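Local structure of similar to yteR (Bacilus subtilis) (Clostridium acetobutylicum, 4WU0) at residues Ile316-Gly321 against Ser342-Gly347; Thr56-Asp61 against Lys92-Lys97; Thr112-Phe117 against Phe159-Lys164. The protein probably hydrolyses unsaturated rhamnogalacturonan fragments derived from pectin, as a glycoside hydrolase of family GH105. One frame throughout, in Å; residues are numbered along the deposited sequence.

Contact 1 of 3, residues Ile316-Gly321 against Ser342-Gly347; sequences ICYVAG and SNEPKG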
ATOM      1  N   ILE A 316      11.705   1.453   9.457  1.00 11.24           N
ATOM      2  CA  ILE A 316      10.951   1.579   8.216  1.00 10.87           C
ATOM      3  C   ILE A 316      11.904   1.886   7.062  1.00 10.72           C
ATOM      4  O   ILE A 316      12.697   2.802   7.129  1.00 12.35           O
ATOM      5  CB  ILE A 316       9.917   2.707   8.328  1.00 11.09           C
ATOM      6  CG1 ILE A 316       8.985   2.492   9.530  1.00 11.54           C
ATOM      7  CG2 ILE A 316       9.163   2.851   7.030  1.00 13.26           C
ATOM      8  CD1 ILE A 316       8.331   3.768   9.976  1.00 14.37           C
ATOM      9  N   CYS A 317      11.814   1.115   5.990  1.00 12.65           N
ATOM     10  CA  CYS A 317      12.622   1.424   4.809  1.00 11.78           C
ATOM     11  C   CYS A 317      12.099   2.724   4.213  1.00 10.57           C
ATOM     12  O   CYS A 317      10.945   2.790   3.827  1.00 13.75           O
ATOM     13  CB  CYS A 317      12.508   0.302   3.777  1.00 11.22           C
ATOM     14  SG  CYS A 317      13.377   0.743   2.233  1.00 14.72           S
ATOM     15  N   TYR A 318      12.924   3.752   4.115  1.00 12.05           N
ATOM     16  CA  TYR A 318      12.418   5.054   3.699  1.00 11.93           C
ATOM     17  C   TYR A 318      11.874   5.048   2.251  1.00 13.62           C
ATOM     18  O   TYR A 318      10.833   5.657   1.960  1.00 15.26           O
ATOM     19  CB  TYR A 318      13.487   6.135   3.872  1.00 15.02           C
ATOM     20  CG  TYR A 318      13.076   7.491   3.345  1.00 12.65           C
ATOM     21  CD1 TYR A 318      11.960   8.159   3.854  1.00 14.51           C
ATOM     22  CD2 TYR A 318      13.784   8.094   2.320  1.00 17.59           C
ATOM     23  CE1 TYR A 318      11.584   9.387   3.352  1.00 18.32           C
ATOM     24  CE2 TYR A 318      13.416   9.323   1.824  1.00 19.81           C
ATOM     25  CZ  TYR A 318      12.316   9.963   2.342  1.00 19.60           C
ATOM     26  OH  TYR A 318      11.949  11.195   1.834  1.00 24.69           O
ATOM     27  N   VAL A 319      12.615   4.404   1.359  1.00 12.96           N
ATOM     28  CA  VAL A 319      12.324   4.416  -0.071  1.00 14.07           C
ATOM     29  C   VAL A 319      13.080   3.271  -0.729  1.00 12.06           C
ATOM     30  O   VAL A 319      14.183   2.926  -0.327  1.00 15.31           O
ATOM     31  CB  VAL A 319      12.728   5.766  -0.731  1.00 15.41           C
ATOM     32  CG1 VAL A 319      14.241   5.997  -0.643  1.00 18.16           C
ATOM     33  CG2 VAL A 319      12.257   5.837  -2.187  1.00 19.33           C
ATOM     34  N   ALA A 320      12.466   2.664  -1.725  1.00 13.66           N
ATOM     35  CA  ALA A 320      13.165   1.760  -2.631  1.00 15.78           C
ATOM     36  C   ALA A 320      12.458   1.812  -3.974  1.00 15.40           C
ATOM     37  O   ALA A 320      11.253   2.097  -4.049  1.00 16.38           O
ATOM     38  CB  ALA A 320      13.176   0.351  -2.120  1.00 16.22           C
ATOM     39  N   GLY A 321      13.221   1.546  -5.023  1.00 15.70           N
ATOM     40  CA  GLY A 321      12.698   1.472  -6.366  1.00 13.71           C
ATOM     41  C   GLY A 321      13.746   0.908  -7.302  1.00 13.91           C
ATOM     42  O   GLY A 321      14.817   0.497  -6.865  1.00 16.90           O
ATOM     43  N   SER A 342      12.568   6.177  11.341  1.00 12.23           N
ATOM     44  CA  SER A 342      11.418   6.140  12.236  1.00 12.24           C
ATOM     45  C   SER A 342      10.347   7.164  11.819  1.00 12.23           C
ATOM     46  O   SER A 342      10.648   8.179  11.176  1.00 14.61           O
ATOM     47  CB  SER A 342      11.861   6.405  13.661  1.00 13.10           C
ATOM     48  OG  SER A 342      12.375   7.729  13.781  1.00 20.34           O
ATOM     49  N   ASN A 343       9.096   6.872  12.193  1.00 13.05           N
ATOM     50  CA  ASN A 343       7.987   7.800  12.020  1.00 14.01           C
ATOM     51  C   ASN A 343       7.814   8.294  10.590  1.00 14.45           C
ATOM     52  O   ASN A 343       7.522   9.452  10.351  1.00 16.58           O
ATOM     53  CB  ASN A 343       8.074   8.940  13.027  1.00 13.16           C
ATOM     54  CG  ASN A 343       7.921   8.448  14.443  1.00 15.68           C
ATOM     55  OD1 ASN A 343       7.391   7.354  14.669  1.00 16.45           O
ATOM     56  ND2 ASN A 343       8.383   9.230  15.395  1.00 17.96           N
ATOM     57  N   GLU A 344       7.988   7.365   9.663  1.00 12.07           N
ATOM     58  CA  GLU A 344       7.800   7.590   8.243  1.00 14.27           C
ATOM     59  C   GLU A 344       6.404   7.122   7.843  1.00 14.53           C
ATOM     60  O   GLU A 344       6.024   5.991   8.114  1.00 12.02           O
ATOM     61  CB  GLU A 344       8.890   6.833   7.475  1.00 13.64           C
ATOM     62  CG  GLU A 344       8.597   6.481   6.031  1.00 14.64           C
ATOM     63  CD  GLU A 344       8.267   7.676   5.193  1.00 17.26           C
ATOM     64  OE1 GLU A 344       8.868   8.753   5.415  1.00 18.46           O
ATOM     65  OE2 GLU A 344       7.397   7.528   4.306  1.00 16.80           O
ATOM     66  N   PRO A 345       5.641   7.994   7.172  1.00 12.58           N
ATOM     67  CA  PRO A 345       4.283   7.654   6.758  1.00 11.96           C
ATOM     68  C   PRO A 345       4.081   6.338   6.001  1.00 13.88           C
ATOM     69  O   PRO A 345       3.016   5.730   6.145  1.00 13.54           O
ATOM     70  CB  PRO A 345       3.877   8.872   5.932  1.00 13.70           C
ATOM     71  CG  PRO A 345       4.570   9.993   6.616  1.00 14.63           C
ATOM     72  CD  PRO A 345       5.916   9.430   6.952  1.00 13.92           C
ATOM     73  N   LYS A 346       5.061   5.887   5.223  1.00 13.57           N
ATOM     74  CA  LYS A 346       4.925   4.609   4.534  1.00 11.87           C
ATOM     75  C   LYS A 346       4.777   3.444   5.527  1.00 11.43           C
ATOM     76  O   LYS A 346       4.175   2.424   5.197  1.00 14.48           O
ATOM     77  CB  LYS A 346       6.108   4.366   3.612  1.00 13.90           C
ATOM     78  CG  LYS A 346       6.194   5.316   2.429  1.00 13.84           C
ATOM     79  CD  LYS A 346       7.494   5.125   1.666  1.00 14.42           C
ATOM     80  CE  LYS A 346       7.913   6.372   0.908  1.00 16.28           C
ATOM     81  NZ  LYS A 346       8.629   7.305   1.779  1.00 16.60           N
ATOM     82  N   GLY A 347       5.287   3.617   6.745  1.00 12.11           N
ATOM     83  CA  GLY A 347       5.066   2.655   7.821  1.00 14.85           C
ATOM     84  C   GLY A 347       3.914   3.016   8.753  1.00 12.89           C
ATOM     85  O   GLY A 347       3.178   2.144   9.208  1.00 13.96           O
TER
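This is a mixed polar and apolar contact between the end of 311-317, the central strand of the three-stranded antiparallel sheet, with the loop residue after it, and the first turn of helix 345-360. Glu-344 sits at the N-cap position and accepts from Lys-346 N through OE2, at 3.0 Å and an N-H...O angle of 163°. Its CG stands anti to the backbone N, and a bend at chi2 turns the carboxylate back over the helix start. Lys-346 bends at chi4 (83°), bringing NZ to the same OE2 in a salt bridge; both nitrogens approach from above the carboxylate plane. Lys-346 NZ also donates to Tyr-318 O at 2.8 Å, nearly along the C=O axis. Lys-346 NZ lies 4.4 Å from the centroid of the Tyr-318 ring, an off-centre cation-pi contact. Glu-344 OE1 meets this ring at its edge, in plane, 3.5 Å from Tyr-318 CE1, with carboxylate and ring planes 82° apart. The apolar part is Ile-316, which crosses Glu-344 obliquely: Ile-316 CG2 rests on Glu-344 CG, and Ile-316 CD1 reaches Glu-344 N at 3.6 Å. Glu-26 of helix 25-41 forms a weak, long ion pair with Lys-346. One carboxylate oxygen thus serves both the helix start and the ammonium, and the lysine charge, in turn, probably polarises the Tyr-318 carbonyl just beyond the strand end.

Contact 2 of 3, residues Thr56-Asp61 against Lys92-Lys97; sequences TFINED and KEKYRK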
ATOM      1  N   THR A  56      -3.739  21.734   2.217  1.00 17.87           N
ATOM      2  CA  THR A  56      -2.498  22.079   1.529  1.00 18.35           C
ATOM      3  C   THR A  56      -2.614  21.812   0.037  1.00 18.16           C
ATOM      4  O   THR A  56      -2.060  22.568  -0.783  1.00 19.17           O
ATOM      5  CB  THR A  56      -1.317  21.250   2.075  1.00 20.25           C
ATOM      6  OG1 THR A  56      -0.933  21.765   3.349  1.00 21.29           O
ATOM      7  CG2 THR A  56      -0.103  21.318   1.149  1.00 18.79           C
ATOM      8  N   PHE A  57      -3.300  20.728  -0.298  1.00 17.02           N
ATOM      9  CA  PHE A  57      -3.296  20.217  -1.672  1.00 16.84           C
ATOM     10  C   PHE A  57      -4.510  20.620  -2.483  1.00 19.25           C
ATOM     11  O   PHE A  57      -4.400  20.839  -3.683  1.00 19.34           O
ATOM     12  CB  PHE A  57      -3.212  18.687  -1.652  1.00 17.04           C
ATOM     13  CG  PHE A  57      -1.991  18.171  -0.955  1.00 16.80           C
ATOM     14  CD1 PHE A  57      -0.738  18.377  -1.498  1.00 15.78           C
ATOM     15  CD2 PHE A  57      -2.095  17.493   0.245  1.00 18.25           C
ATOM     16  CE1 PHE A  57       0.415  17.921  -0.848  1.00 18.51           C
ATOM     17  CE2 PHE A  57      -0.955  17.014   0.902  1.00 18.38           C
ATOM     18  CZ  PHE A  57       0.301  17.230   0.349  1.00 17.49           C
ATOM     19  N   ILE A  58      -5.678  20.652  -1.854  1.00 19.05           N
ATOM     20  CA  ILE A  58      -6.917  20.808  -2.618  1.00 17.76           C
ATOM     21  C   ILE A  58      -7.405  22.245  -2.621  1.00 20.76           C
ATOM     22  O   ILE A  58      -7.921  22.758  -1.616  1.00 20.21           O
ATOM     23  CB  ILE A  58      -8.035  19.896  -2.096  1.00 17.05           C
ATOM     24  CG1 ILE A  58      -7.519  18.472  -1.853  1.00 15.79           C
ATOM     25  CG2 ILE A  58      -9.186  19.859  -3.072  1.00 19.81           C
ATOM     26  CD1 ILE A  58      -6.849  17.831  -3.072  1.00 19.14           C
ATOM     27  N   ASN A  59      -7.251  22.886  -3.774  1.00 21.46           N
ATOM     28  CA  ASN A  59      -7.688  24.251  -3.957  1.00 22.86           C
ATOM     29  C   ASN A  59      -9.208  24.301  -4.065  1.00 26.80           C
ATOM     30  O   ASN A  59      -9.840  23.296  -4.337  1.00 24.28           O
ATOM     31  CB  ASN A  59      -7.049  24.823  -5.217  1.00 23.07           C
ATOM     32  CG  ASN A  59      -5.535  24.933  -5.109  1.00 25.92           C
ATOM     33  OD1 ASN A  59      -4.996  25.419  -4.110  1.00 26.15           O
ATOM     34  ND2 ASN A  59      -4.839  24.483  -6.143  1.00 25.16           N
ATOM     35  N   GLU A  60      -9.796  25.473  -3.848  1.00 28.07           N
ATOM     36  CA  GLU A  60     -11.244  25.587  -3.864  1.00 27.85           C
ATOM     37  C   GLU A  60     -11.824  25.161  -5.208  1.00 29.62           C
ATOM     38  O   GLU A  60     -12.932  24.629  -5.260  1.00 33.24           O
ATOM     39  CB  GLU A  60     -11.682  27.024  -3.548  1.00 30.54           C
ATOM     40  CG  GLU A  60     -13.193  27.191  -3.372  1.00 41.86           C
ATOM     41  CD  GLU A  60     -13.781  26.236  -2.333  1.00 51.60           C
ATOM     42  OE1 GLU A  60     -13.113  25.982  -1.302  1.00 50.61           O
ATOM     43  OE2 GLU A  60     -14.909  25.734  -2.550  1.00 59.46           O
ATOM     44  N   ASP A  61     -11.077  25.375  -6.292  1.00 27.57           N
ATOM     45  CA  ASP A  61     -11.560  24.996  -7.623  1.00 29.22           C
ATOM     46  C   ASP A  61     -11.319  23.521  -7.968  1.00 27.20           C
ATOM     47  O   ASP A  61     -11.614  23.081  -9.083  1.00 29.56           O
ATOM     48  CB  ASP A  61     -10.963  25.901  -8.712  1.00 32.82           C
ATOM     49  CG  ASP A  61      -9.469  25.687  -8.939  1.00 28.19           C
ATOM     50  OD1 ASP A  61      -8.818  24.937  -8.190  1.00 27.00           O
ATOM     51  OD2 ASP A  61      -8.928  26.333  -9.873  1.00 30.55           O
ATOM     52  N   LYS A  92     -18.198  18.284   0.470  1.00 27.44           N
ATOM     53  CA  LYS A  92     -17.663  19.513  -0.125  1.00 25.39           C
ATOM     54  C   LYS A  92     -17.244  19.314  -1.571  1.00 24.75           C
ATOM     55  O   LYS A  92     -16.525  18.386  -1.906  1.00 23.36           O
ATOM     56  CB  LYS A  92     -16.509  20.086   0.695  1.00 29.95           C
ATOM     57  CG  LYS A  92     -16.902  20.536   2.098  1.00 36.30           C
ATOM     58  CD  LYS A  92     -17.998  21.606   2.100  1.00 49.23           C
ATOM     59  CE  LYS A  92     -18.239  22.137   3.512  1.00 53.97           C
ATOM     60  NZ  LYS A  92     -19.402  23.069   3.615  1.00 57.26           N
ATOM     61  N   GLU A  93     -17.710  20.211  -2.432  1.00 24.65           N
ATOM     62  CA  GLU A  93     -17.557  20.028  -3.869  1.00 23.48           C
ATOM     63  C   GLU A  93     -16.093  19.982  -4.324  1.00 23.10           C
ATOM     64  O   GLU A  93     -15.774  19.299  -5.296  1.00 22.66           O
ATOM     65  CB  GLU A  93     -18.331  21.123  -4.619  1.00 29.53           C
ATOM     66  CG  GLU A  93     -18.417  20.924  -6.144  1.00 39.52           C
ATOM     67  CD  GLU A  93     -19.081  19.606  -6.564  1.00 49.14           C
ATOM     68  OE1 GLU A  93     -19.715  18.933  -5.719  1.00 45.76           O
ATOM     69  OE2 GLU A  93     -18.960  19.246  -7.758  1.00 56.05           O
ATOM     70  N   LYS A  94     -15.196  20.685  -3.631  1.00 22.29           N
ATOM     71  CA  LYS A  94     -13.821  20.750  -4.103  1.00 20.17           C
ATOM     72  C   LYS A  94     -13.191  19.361  -4.097  1.00 18.79           C
ATOM     73  O   LYS A  94     -12.326  19.065  -4.914  1.00 18.84           O
ATOM     74  CB  LYS A  94     -12.977  21.751  -3.295  1.00 22.03           C
ATOM     75  CG  LYS A  94     -12.569  21.325  -1.881  1.00 23.71           C
ATOM     76  CD  LYS A  94     -11.708  22.435  -1.281  1.00 27.86           C
ATOM     77  CE  LYS A  94     -10.914  21.992  -0.054  1.00 28.79           C
ATOM     78  NZ  LYS A  94      -9.883  23.026   0.335  1.00 28.76           N
ATOM     79  N   TYR A  95     -13.633  18.495  -3.185  1.00 19.66           N
ATOM     80  CA  TYR A  95     -13.083  17.151  -3.133  1.00 17.86           C
ATOM     81  C   TYR A  95     -13.551  16.352  -4.351  1.00 18.68           C
ATOM     82  O   TYR A  95     -12.791  15.587  -4.937  1.00 17.03           O
ATOM     83  CB  TYR A  95     -13.510  16.431  -1.850  1.00 17.57           C
ATOM     84  CG  TYR A  95     -13.019  17.080  -0.580  1.00 16.94           C
ATOM     85  CD1 TYR A  95     -11.694  17.471  -0.439  1.00 18.10           C
ATOM     86  CD2 TYR A  95     -13.881  17.306   0.476  1.00 18.72           C
ATOM     87  CE1 TYR A  95     -11.247  18.061   0.716  1.00 16.74           C
ATOM     88  CE2 TYR A  95     -13.441  17.889   1.644  1.00 19.22           C
ATOM     89  CZ  TYR A  95     -12.128  18.270   1.763  1.00 20.94           C
ATOM     90  OH  TYR A  95     -11.704  18.864   2.944  1.00 21.59           O
ATOM     91  N   ARG A  96     -14.817  16.503  -4.701  1.00 18.54           N
ATOM     92  CA  ARG A  96     -15.353  15.822  -5.867  1.00 17.89           C
ATOM     93  C   ARG A  96     -14.665  16.314  -7.138  1.00 17.76           C
ATOM     94  O   ARG A  96     -14.336  15.509  -8.020  1.00 18.75           O
ATOM     95  CB  ARG A  96     -16.857  16.021  -5.969  1.00 19.33           C
ATOM     96  CG  ARG A  96     -17.494  15.336  -7.153  1.00 19.94           C
ATOM     97  CD  ARG A  96     -17.502  13.838  -7.001  1.00 28.57           C
ATOM     98  NE  ARG A  96     -18.076  13.200  -8.190  1.00 39.88           N
ATOM     99  CZ  ARG A  96     -17.395  12.502  -9.099  1.00 39.64           C
ATOM    100  NH1 ARG A  96     -16.086  12.315  -8.979  1.00 27.49           N
ATOM    101  NH2 ARG A  96     -18.037  11.987 -10.142  1.00 36.08           N
ATOM    102  N   LYS A  97     -14.410  17.620  -7.236  1.00 18.54           N
ATOM    103  CA  LYS A  97     -13.750  18.145  -8.434  1.00 20.97           C
ATOM    104  C   LYS A  97     -12.322  17.623  -8.532  1.00 17.86           C
ATOM    105  O   LYS A  97     -11.851  17.308  -9.612  1.00 18.15           O
ATOM    106  CB  LYS A  97     -13.756  19.674  -8.449  1.00 21.34           C
ATOM    107  CG  LYS A  97     -15.119  20.280  -8.694  1.00 23.56           C
ATOM    108  CD  LYS A  97     -15.050  21.794  -8.569  1.00 27.86           C
ATOM    109  CE  LYS A  97     -16.377  22.454  -8.882  1.00 41.62           C
ATOM    110  NZ  LYS A  97     -16.350  23.863  -8.422  1.00 46.29           N
TER
HETATM  111  O   HOH W   1     -15.837  23.050  -1.949  1.00 32.26           O
HETATM  112  O   HOH W   2     -11.078  25.709   0.262  1.00 36.93           O
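The irregular segment 56-61 passes the first turn of helix 93-108, with the closest backbone approach between Glu-60 and Lys-94, whose CA atoms are 5.5 Å apart. Lys-94 carries the contact. Its CG occupies the crowded position between the backbone N and the carbonyl carbon (chi1 74°), and from there the chain runs extended along the loop backbone. Lys-94 CB lies against the carbonyl oxygens of Asn-59 and Glu-60, the latter at 3.5 Å. At the far end, Lys-94 NZ donates to Ile-58 O at 2.8 Å, in the carbonyl plane with a C=O...N angle of 154°. The same ammonium forms a salt bridge with Asp-55, just before the loop segment. Ile-58 crosses the lysine obliquely and sets its CG2 branch 3.9 Å from Lys-94 CG. That methyl also touches Tyr-95 CD1, an apolar contact; Leu-83 of helix 80-90 touches Ile-58, and Leu-86 of the same helix touches Tyr-95. Glu-60 bends at chi2 (54°), which brings its carboxylate across the lysine chain at about a right angle. Two waters complete its link to the helix: one donates to Glu-60 OE2 and accepts from Lys-94 N, while the other donates to Glu-60 OE1 at 2.6 Å and accepts from Lys-94 NZ. Farther along, Lys-97 CD lies 3.7 Å from Asp-61 O. Glu-60 therefore reaches the backbone N-H of the helix's first turn through water, and its charge, together with that of Asp-55, would be expected to stabilise the ammonium at this partly buried edge of the protein.

Contact 3 of 3, residues Thr112-Phe117 against Phe159-Lys164; sequences TKENVF and FIITEK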
ATOM      1  N   THR A 112       0.575  -1.490 -20.618  1.00 18.48           N
ATOM      2  CA  THR A 112       1.371  -2.548 -21.230  1.00 19.48           C
ATOM      3  C   THR A 112       0.551  -3.259 -22.292  1.00 21.08           C
ATOM      4  O   THR A 112      -0.639  -2.965 -22.484  1.00 22.09           O
ATOM      5  CB  THR A 112       1.784  -3.606 -20.208  1.00 19.30           C
ATOM      6  OG1 THR A 112       0.601  -4.252 -19.726  1.00 19.76           O
ATOM      7  CG2 THR A 112       2.529  -2.979 -19.046  1.00 18.38           C
ATOM      8  N   LYS A 113       1.180  -4.192 -22.988  1.00 21.86           N
ATOM      9  CA  LYS A 113       0.507  -4.923 -24.060  1.00 23.81           C
ATOM     10  C   LYS A 113      -0.714  -5.692 -23.532  1.00 23.67           C
ATOM     11  O   LYS A 113      -1.664  -5.963 -24.280  1.00 25.58           O
ATOM     12  CB  LYS A 113       1.490  -5.862 -24.772  1.00 27.60           C
ATOM     13  CG  LYS A 113       1.868  -7.084 -23.965  1.00 42.38           C
ATOM     14  CD  LYS A 113       2.843  -8.046 -24.689  1.00 55.26           C
ATOM     15  CE  LYS A 113       4.155  -7.390 -25.103  1.00 53.58           C
ATOM     16  NZ  LYS A 113       5.195  -8.405 -25.469  1.00 51.71           N
ATOM     17  N   GLU A 114      -0.682  -6.033 -22.246  1.00 22.05           N
ATOM     18  CA  GLU A 114      -1.794  -6.723 -21.582  1.00 22.05           C
ATOM     19  C   GLU A 114      -2.675  -5.785 -20.755  1.00 20.83           C
ATOM     20  O   GLU A 114      -3.399  -6.225 -19.852  1.00 23.80           O
ATOM     21  CB  GLU A 114      -1.252  -7.837 -20.698  1.00 23.02           C
ATOM     22  CG  GLU A 114      -0.446  -8.858 -21.458  1.00 29.13           C
ATOM     23  CD  GLU A 114       0.264  -9.822 -20.545  1.00 29.59           C
ATOM     24  OE1 GLU A 114       1.142  -9.357 -19.781  1.00 24.56           O
ATOM     25  OE2 GLU A 114      -0.063 -11.030 -20.604  1.00 32.64           O
ATOM     26  N   ASN A 115      -2.603  -4.495 -21.063  1.00 20.40           N
ATOM     27  CA  ASN A 115      -3.518  -3.493 -20.509  1.00 20.21           C
ATOM     28  C   ASN A 115      -3.360  -3.181 -19.034  1.00 19.01           C
ATOM     29  O   ASN A 115      -4.303  -2.715 -18.381  1.00 22.72           O
ATOM     30  CB  ASN A 115      -4.981  -3.836 -20.851  1.00 22.34           C
ATOM     31  CG  ASN A 115      -5.389  -3.269 -22.190  1.00 42.45           C
ATOM     32  OD1 ASN A 115      -5.195  -2.081 -22.445  1.00 37.98           O
ATOM     33  ND2 ASN A 115      -5.906  -4.126 -23.077  1.00 43.31           N
ATOM     34  N   VAL A 116      -2.150  -3.364 -18.510  1.00 17.68           N
ATOM     35  CA  VAL A 116      -1.840  -2.957 -17.145  1.00 17.71           C
ATOM     36  C   VAL A 116      -1.192  -1.575 -17.173  1.00 16.01           C
ATOM     37  O   VAL A 116      -0.346  -1.299 -18.021  1.00 16.47           O
ATOM     38  CB  VAL A 116      -0.892  -3.964 -16.466  1.00 18.01           C
ATOM     39  CG1 VAL A 116      -0.612  -3.576 -15.046  1.00 15.93           C
ATOM     40  CG2 VAL A 116      -1.474  -5.383 -16.562  1.00 19.80           C
ATOM     41  N   PHE A 117      -1.596  -0.693 -16.273  1.00 15.27           N
ATOM     42  CA  PHE A 117      -0.964   0.625 -16.181  1.00 14.85           C
ATOM     43  C   PHE A 117       0.569   0.504 -16.024  1.00 15.00           C
ATOM     44  O   PHE A 117       1.067  -0.218 -15.144  1.00 16.51           O
ATOM     45  CB  PHE A 117      -1.473   1.377 -14.948  1.00 13.99           C
ATOM     46  CG  PHE A 117      -2.960   1.671 -14.942  1.00 15.02           C
ATOM     47  CD1 PHE A 117      -3.596   2.214 -16.050  1.00 16.73           C
ATOM     48  CD2 PHE A 117      -3.701   1.454 -13.793  1.00 18.14           C
ATOM     49  CE1 PHE A 117      -4.963   2.504 -16.014  1.00 19.02           C
ATOM     50  CE2 PHE A 117      -5.049   1.746 -13.740  1.00 22.75           C
ATOM     51  CZ  PHE A 117      -5.683   2.271 -14.853  1.00 17.88           C
ATOM     52  N   PHE A 159      -4.909  -6.999 -11.724  1.00 14.13           N
ATOM     53  CA  PHE A 159      -4.411  -7.869 -10.664  1.00 14.48           C
ATOM     54  C   PHE A 159      -4.009  -9.238 -11.169  1.00 14.39           C
ATOM     55  O   PHE A 159      -2.996  -9.786 -10.737  1.00 14.98           O
ATOM     56  CB  PHE A 159      -5.458  -8.047  -9.558  1.00 13.36           C
ATOM     57  CG  PHE A 159      -5.518  -6.888  -8.615  1.00 13.02           C
ATOM     58  CD1 PHE A 159      -4.686  -6.842  -7.526  1.00 13.01           C
ATOM     59  CD2 PHE A 159      -6.372  -5.824  -8.851  1.00 13.60           C
ATOM     60  CE1 PHE A 159      -4.710  -5.771  -6.655  1.00 13.13           C
ATOM     61  CE2 PHE A 159      -6.409  -4.741  -7.989  1.00 12.38           C
ATOM     62  CZ  PHE A 159      -5.579  -4.713  -6.889  1.00 14.48           C
ATOM     63  N   ILE A 160      -4.823  -9.802 -12.062  1.00 14.57           N
ATOM     64  CA  ILE A 160      -4.584 -11.148 -12.565  1.00 15.48           C
ATOM     65  C   ILE A 160      -3.325 -11.218 -13.434  1.00 15.43           C
ATOM     66  O   ILE A 160      -2.538 -12.141 -13.318  1.00 15.84           O
ATOM     67  CB  ILE A 160      -5.818 -11.645 -13.328  1.00 16.62           C
ATOM     68  CG1 ILE A 160      -6.942 -11.922 -12.330  1.00 16.47           C
ATOM     69  CG2 ILE A 160      -5.519 -12.901 -14.134  1.00 22.22           C
ATOM     70  CD1 ILE A 160      -8.333 -12.070 -12.942  1.00 17.59           C
ATOM     71  N   ILE A 161      -3.155 -10.240 -14.302  1.00 16.64           N
ATOM     72  CA  ILE A 161      -1.983 -10.187 -15.172  1.00 15.66           C
ATOM     73  C   ILE A 161      -0.729  -9.926 -14.337  1.00 16.12           C
ATOM     74  O   ILE A 161       0.335 -10.462 -14.628  1.00 17.17           O
ATOM     75  CB  ILE A 161      -2.151  -9.107 -16.249  1.00 17.18           C
ATOM     76  CG1 ILE A 161      -3.282  -9.468 -17.207  1.00 19.62           C
ATOM     77  CG2 ILE A 161      -0.845  -8.882 -17.029  1.00 18.24           C
ATOM     78  CD1 ILE A 161      -3.098 -10.760 -17.953  1.00 19.95           C
ATOM     79  N   THR A 162      -0.850  -9.086 -13.318  1.00 14.91           N
ATOM     80  CA  THR A 162       0.297  -8.815 -12.466  1.00 13.96           C
ATOM     81  C   THR A 162       0.759 -10.099 -11.783  1.00 16.73           C
ATOM     82  O   THR A 162       1.943 -10.399 -11.744  1.00 15.46           O
ATOM     83  CB  THR A 162      -0.022  -7.711 -11.453  1.00 14.39           C
ATOM     84  OG1 THR A 162      -0.268  -6.499 -12.171  1.00 16.66           O
ATOM     85  CG2 THR A 162       1.116  -7.500 -10.471  1.00 15.33           C
ATOM     86  N   GLU A 163      -0.166 -10.878 -11.244  1.00 15.18           N
ATOM     87  CA  GLU A 163       0.240 -12.120 -10.626  1.00 15.33           C
ATOM     88  C   GLU A 163       0.855 -13.081 -11.656  1.00 19.25           C
ATOM     89  O   GLU A 163       1.855 -13.732 -11.365  1.00 18.16           O
ATOM     90  CB  GLU A 163      -0.941 -12.778  -9.915  1.00 15.86           C
ATOM     91  CG  GLU A 163      -0.560 -13.986  -9.096  1.00 21.33           C
ATOM     92  CD  GLU A 163      -0.874 -15.319  -9.762  1.00 35.42           C
ATOM     93  OE1 GLU A 163      -1.134 -15.362 -10.987  1.00 35.16           O
ATOM     94  OE2 GLU A 163      -0.845 -16.340  -9.046  1.00 42.92           O
ATOM     95  N   LYS A 164       0.287 -13.152 -12.859  1.00 15.82           N
ATOM     96  CA  LYS A 164       0.810 -14.035 -13.894  1.00 21.24           C
ATOM     97  C   LYS A 164       2.265 -13.708 -14.218  1.00 18.89           C
ATOM     98  O   LYS A 164       3.105 -14.602 -14.341  1.00 20.22           O
ATOM     99  CB  LYS A 164      -0.041 -13.923 -15.159  1.00 20.80           C
ATOM    100  CG  LYS A 164       0.466 -14.765 -16.319  1.00 21.82           C
ATOM    101  CD  LYS A 164      -0.411 -14.607 -17.548  1.00 33.85           C
ATOM    102  CE  LYS A 164      -0.049 -15.647 -18.600  1.00 47.08           C
ATOM    103  NZ  LYS A 164       1.002 -15.186 -19.555  1.00 53.76           N
TER
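Ile-161 CG2 is the centre of this contact, meeting Val-116 CG2 at 3.6 Å and Glu-114 OE1 at 3.4 Å. With CG2 anti to its backbone N, Ile-161 presents this methyl to the loop, between the valine branch and the glutamate chain. Glu-114 crosses it obliquely, its CB also lying 3.8 Å from Ile-161 CG2. The other valine branch, Val-116 CG1, approaches Thr-162 OG1 at 4.1 Å; that hydroxyl is hydrogen-bonded to Gln-158 O. Glu-114 OE1 accepts from Asn-165 ND2, whereas Glu-114 OE2 stays 4.4 Å from Lys-164 NZ, beyond salt-bridge range. The loop residues are placed by a type I beta turn from Thr-112 to Asn-115. Thr-112 OG1 accepts from Val-116 N, just beyond the turn, at 3.1 Å and, weakly, from Glu-114 N within it. Two residues from helix 152-166 hold the loop backbone as well: His-157 bonds to Glu-114 O and Gln-158 to Phe-117 N. The contact joins the loop between helix 93-108 and strand 126-128 to helix 152-166. Ile-127 of that strand touches both Val-116 and Thr-162, and Phe-159, pointing away from the loop, packs against helices 129-146 and 199-215.

In the fold
All three contacts set a non-helical segment against a helix, probably within the alpha/alpha barrel of helical hairpins known for family 88 and 105 hydrolases. No segment shares an element with another contact, though helix 93-108 leads from contact 2 to the loop of contact 3. Contacts 1 and 2 involve first helical turns; contact 3 lies within helix 152-166. Contact 3 is the most enclosed, its cross-segment contacts van der Waals around Ile-161, with no hydrogen bond. The centre of contact 1 lies about 12 Å from the chain centre, that of contact 2 about 24 Å; both are partly buried. In both, a lysine ammonium donates to a loop carbonyl, joined to a glutamate directly in contact 1 and through water in contact 2.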